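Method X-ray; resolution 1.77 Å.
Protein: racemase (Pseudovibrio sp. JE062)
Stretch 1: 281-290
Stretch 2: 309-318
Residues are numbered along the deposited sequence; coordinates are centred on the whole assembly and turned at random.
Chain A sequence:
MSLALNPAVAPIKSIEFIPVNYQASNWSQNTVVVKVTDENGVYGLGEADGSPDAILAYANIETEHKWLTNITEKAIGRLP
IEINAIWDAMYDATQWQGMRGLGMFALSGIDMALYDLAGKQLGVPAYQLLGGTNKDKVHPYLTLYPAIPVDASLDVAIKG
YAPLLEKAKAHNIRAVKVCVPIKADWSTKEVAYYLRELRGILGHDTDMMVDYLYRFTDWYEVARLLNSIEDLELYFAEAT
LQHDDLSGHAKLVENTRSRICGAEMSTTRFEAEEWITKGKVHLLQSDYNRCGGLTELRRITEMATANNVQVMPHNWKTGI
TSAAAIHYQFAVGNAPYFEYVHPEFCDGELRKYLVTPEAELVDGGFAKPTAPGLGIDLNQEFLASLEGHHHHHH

Stretch 1, residues 281-290: VHLLQSDYNR
Stretch 2 (309-318) VQVMPHNWKT

Stretches 281-290 and 309-318 of the racemase bury 787 Å² between them, both sides summed; the apolar centre lies around the short parallel strands L283-L284 and Q310-V311. L284 (chi1 m, chi2 t) lays CG 3.8 Å from V309 CG1 and CB 4.3 Å from V311 CG2; both valines are t. L284 and V311 share one face of the sheet, while L283 (t, t) and Q310 (m, t) share the other, where L283 CD1 lies 4.0 Å from SE of selenomethionine M312 (m, t, t) and 3.6 Å from Q310 OE1.

The two stretches, both from one chain, run 30° apart end to end, with L283 beside Q310 (CA-CA 4.5 Å) and L284 beside V311 (CA-CA 4.8 Å). Extended backbones (phi/psi -149/139 at L283, -107/141 at L284, -83/155 at Q310, -130/126 at V311) support a ladder: Q310 N to H282 O, 2.9 Å; L284 N to Q310 O, 2.9 Å; M312 N to L284 O, 3.1 Å. The L283 CA to Q310 O contact, 3.1 Å, adds a CA-H...O approach. Beyond the strands Q285 turns to -119/26, yet H314 N still donates to Q285 O at 3.0 Å.

Next, P313 (-55/134, C-gamma exo) sets CB over one face of the Y288 ring (chi1 m, chi2 -88°), 3.7 Å from its centroid, a CH-pi contact; N315 CB meets the ring edge, 3.8 Å from Y288 CE2. Water 3 donates to P313 O (2.6 Å) and accepts from Y288 OH (2.7 Å), linking the phenol to the backbone.

At the polar end, N289 N donates to D287 OD1 (2.9 Å); D287 is in the t rotamer. Water 2 donates to D287 OD2 (2.7 Å) and accepts from N289 ND2 (3.0 Å) and W316 N (2.8 Å), so it bridges the stretches where they share no direct hydrogen bond. N289 (chi1 p) also brings ND2 to 3.1 Å from K317 CG.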

# COMPACT_ATOMS: atom_id res chain seq x y z
N VAL A 281 8.65 -10.88 -12.21
CA VAL A 281 7.37 -10.20 -12.27
C VAL A 281 7.40 -8.82 -12.94
O VAL A 281 8.43 -8.16 -12.97
CB VAL A 281 6.72 -10.07 -10.85
CG1 VAL A 281 6.49 -11.46 -10.29
CG2 VAL A 281 7.60 -9.26 -9.92
N HIS A 282 6.26 -8.43 -13.52
CA HIS A 282 6.15 -7.14 -14.20
C HIS A 282 5.84 -6.02 -13.24
O HIS A 282 6.06 -4.86 -13.56
CB HIS A 282 5.00 -7.11 -15.22
CG HIS A 282 5.08 -8.14 -16.29
ND1 HIS A 282 4.80 -9.47 -16.08
CD2 HIS A 282 5.32 -8.02 -17.62
CE1 HIS A 282 4.86 -10.12 -17.22
NE2 HIS A 282 5.17 -9.26 -18.18
N LEU A 283 5.30 -6.37 -12.09
CA LEU A 283 4.86 -5.35 -11.15
C LEU A 283 4.97 -5.81 -9.70
O LEU A 283 4.64 -6.95 -9.38
CB LEU A 283 3.41 -5.01 -11.50
CG LEU A 283 2.68 -3.81 -10.90
CD1 LEU A 283 1.59 -3.35 -11.88
CD2 LEU A 283 2.08 -4.18 -9.56
N LEU A 284 5.43 -4.90 -8.84
CA LEU A 284 5.59 -5.17 -7.42
C LEU A 284 4.51 -4.45 -6.63
O LEU A 284 4.17 -3.30 -6.92
CB LEU A 284 6.95 -4.68 -6.94
CG LEU A 284 8.17 -5.37 -7.57
CD1 LEU A 284 9.42 -4.61 -7.17
CD2 LEU A 284 8.25 -6.83 -7.12
N GLN A 285 3.99 -5.11 -5.59
CA GLN A 285 2.94 -4.53 -4.78
C GLN A 285 3.30 -4.33 -3.31
O GLN A 285 2.42 -4.31 -2.44
CB GLN A 285 1.67 -5.38 -4.91
CG GLN A 285 1.23 -5.54 -6.36
CD GLN A 285 0.01 -6.42 -6.53
OE1 GLN A 285 -0.05 -7.53 -6.01
NE2 GLN A 285 -0.97 -5.93 -7.28
N SER A 286 4.60 -4.19 -3.03
CA SER A 286 5.07 -3.97 -1.66
C SER A 286 4.22 -2.87 -1.01
O SER A 286 4.01 -1.81 -1.59
CB SER A 286 6.54 -3.56 -1.69
OG SER A 286 7.30 -4.50 -2.43
N ASP A 287 3.76 -3.14 0.21
CA ASP A 287 2.87 -2.23 0.94
C ASP A 287 3.54 -1.13 1.77
O ASP A 287 4.54 -1.38 2.45
CB ASP A 287 1.97 -3.07 1.84
CG ASP A 287 0.77 -2.31 2.38
OD1 ASP A 287 0.91 -1.13 2.75
OD2 ASP A 287 -0.32 -2.91 2.43
N TYR A 288 2.97 0.07 1.74
CA TYR A 288 3.47 1.22 2.49
C TYR A 288 3.67 0.91 3.96
O TYR A 288 4.70 1.24 4.54
CB TYR A 288 2.48 2.38 2.42
CG TYR A 288 2.09 2.82 1.03
CD1 TYR A 288 2.83 3.77 0.34
CD2 TYR A 288 0.97 2.27 0.40
CE1 TYR A 288 2.47 4.18 -0.94
CE2 TYR A 288 0.60 2.67 -0.88
CZ TYR A 288 1.36 3.62 -1.54
OH TYR A 288 1.02 3.99 -2.83
N ASN A 289 2.67 0.28 4.56
CA ASN A 289 2.70 -0.01 5.98
C ASN A 289 3.24 -1.38 6.35
O ASN A 289 3.04 -1.85 7.48
CB ASN A 289 1.30 0.19 6.58
CG ASN A 289 0.23 -0.58 5.82
OD1 ASN A 289 0.31 -1.80 5.69
ND2 ASN A 289 -0.78 0.14 5.32
N ARG A 290 3.93 -2.02 5.41
CA ARG A 290 4.49 -3.34 5.66
C ARG A 290 5.97 -3.45 5.31
O ARG A 290 6.78 -3.90 6.12
CB ARG A 290 3.76 -4.41 4.83
CG ARG A 290 2.32 -4.72 5.23
CD ARG A 290 1.70 -5.68 4.21
NE ARG A 290 2.36 -6.99 4.19
CZ ARG A 290 2.07 -7.98 5.04
NH1 ARG A 290 1.14 -7.80 5.97
NH2 ARG A 290 2.72 -9.13 4.96
N VAL A 309 10.28 -2.73 -14.21
CA VAL A 309 9.23 -3.27 -13.36
C VAL A 309 8.42 -2.13 -12.77
O VAL A 309 8.98 -1.19 -12.21
CB VAL A 309 9.84 -4.11 -12.23
CG1 VAL A 309 8.78 -4.51 -11.21
CG2 VAL A 309 10.50 -5.36 -12.82
N GLN A 310 7.10 -2.21 -12.89
CA GLN A 310 6.22 -1.19 -12.34
C GLN A 310 5.98 -1.44 -10.87
O GLN A 310 6.09 -2.58 -10.40
CB GLN A 310 4.86 -1.21 -13.04
CG GLN A 310 4.92 -1.02 -14.54
CD GLN A 310 3.54 -0.77 -15.13
OE1 GLN A 310 2.53 -1.28 -14.62
NE2 GLN A 310 3.49 -0.00 -16.20
N VAL A 311 5.65 -0.39 -10.13
CA VAL A 311 5.33 -0.54 -8.72
C VAL A 311 4.01 0.16 -8.44
O VAL A 311 3.82 1.32 -8.79
CB VAL A 311 6.40 0.08 -7.81
CG1 VAL A 311 6.00 -0.12 -6.35
CG2 VAL A 311 7.75 -0.57 -8.08
N MSE A 312 3.09 -0.59 -7.85
CA MSE A 312 1.78 -0.07 -7.46
C MSE A 312 1.64 -0.65 -6.07
O MSE A 312 1.15 -1.76 -5.89
CB MSE A 312 0.67 -0.61 -8.37
CG MSE A 312 0.69 -0.04 -9.78
SE MSE A 312 -0.88 -0.47 -10.78
CE MSE A 312 -0.31 0.24 -12.44
N PRO A 313 2.11 0.10 -5.05
CA PRO A 313 2.04 -0.38 -3.67
C PRO A 313 0.66 -0.79 -3.20
O PRO A 313 -0.32 -0.08 -3.43
CB PRO A 313 2.60 0.80 -2.87
CG PRO A 313 3.51 1.48 -3.85
CD PRO A 313 2.69 1.45 -5.11
N HIS A 314 0.60 -1.94 -2.54
CA HIS A 314 -0.66 -2.43 -2.00
C HIS A 314 -1.14 -1.36 -1.02
O HIS A 314 -0.34 -0.83 -0.24
CB HIS A 314 -0.45 -3.75 -1.27
CG HIS A 314 -1.65 -4.23 -0.53
ND1 HIS A 314 -2.80 -4.66 -1.16
CD2 HIS A 314 -1.89 -4.37 0.80
CE1 HIS A 314 -3.69 -5.04 -0.26
NE2 HIS A 314 -3.16 -4.87 0.94
N ASN A 315 -2.43 -1.04 -1.07
CA ASN A 315 -2.98 -0.03 -0.20
C ASN A 315 -4.40 -0.38 0.23
O ASN A 315 -5.35 -0.25 -0.56
CB ASN A 315 -2.96 1.33 -0.89
CG ASN A 315 -3.73 2.40 -0.13
OD1 ASN A 315 -3.97 2.27 1.07
ND2 ASN A 315 -4.12 3.46 -0.83
N TRP A 316 -4.53 -0.86 1.46
CA TRP A 316 -5.83 -1.22 2.02
C TRP A 316 -5.81 -1.07 3.54
O TRP A 316 -5.82 -2.05 4.28
CB TRP A 316 -6.20 -2.65 1.64
CG TRP A 316 -7.62 -2.98 1.98
CD1 TRP A 316 -8.10 -3.50 3.15
CD2 TRP A 316 -8.77 -2.73 1.16
NE1 TRP A 316 -9.47 -3.58 3.12
CE2 TRP A 316 -9.91 -3.11 1.91
CE3 TRP A 316 -8.95 -2.20 -0.13
CZ2 TRP A 316 -11.21 -3.00 1.41
CZ3 TRP A 316 -10.25 -2.09 -0.63
CH2 TRP A 316 -11.37 -2.48 0.14
N LYS A 317 -5.75 0.18 3.99
CA LYS A 317 -5.75 0.50 5.41
C LYS A 317 -6.69 1.67 5.63
O LYS A 317 -7.85 1.62 5.23
CB LYS A 317 -4.35 0.87 5.90
CG LYS A 317 -3.57 -0.25 6.58
CD LYS A 317 -4.36 -0.94 7.70
CE LYS A 317 -3.42 -1.77 8.55
NZ LYS A 317 -4.11 -2.78 9.40
N THR A 318 -6.19 2.74 6.25
CA THR A 318 -7.03 3.91 6.50
C THR A 318 -6.62 5.12 5.67
O THR A 318 -5.84 4.99 4.72
CB THR A 318 -6.99 4.32 7.99
OG1 THR A 318 -5.75 4.96 8.29
CG2 THR A 318 -7.16 3.09 8.87
O HOH W 1 -1.34 -2.89 -6.67
O HOH W 2 -2.31 -1.17 3.14
O HOH W 3 -0.85 2.41 -4.00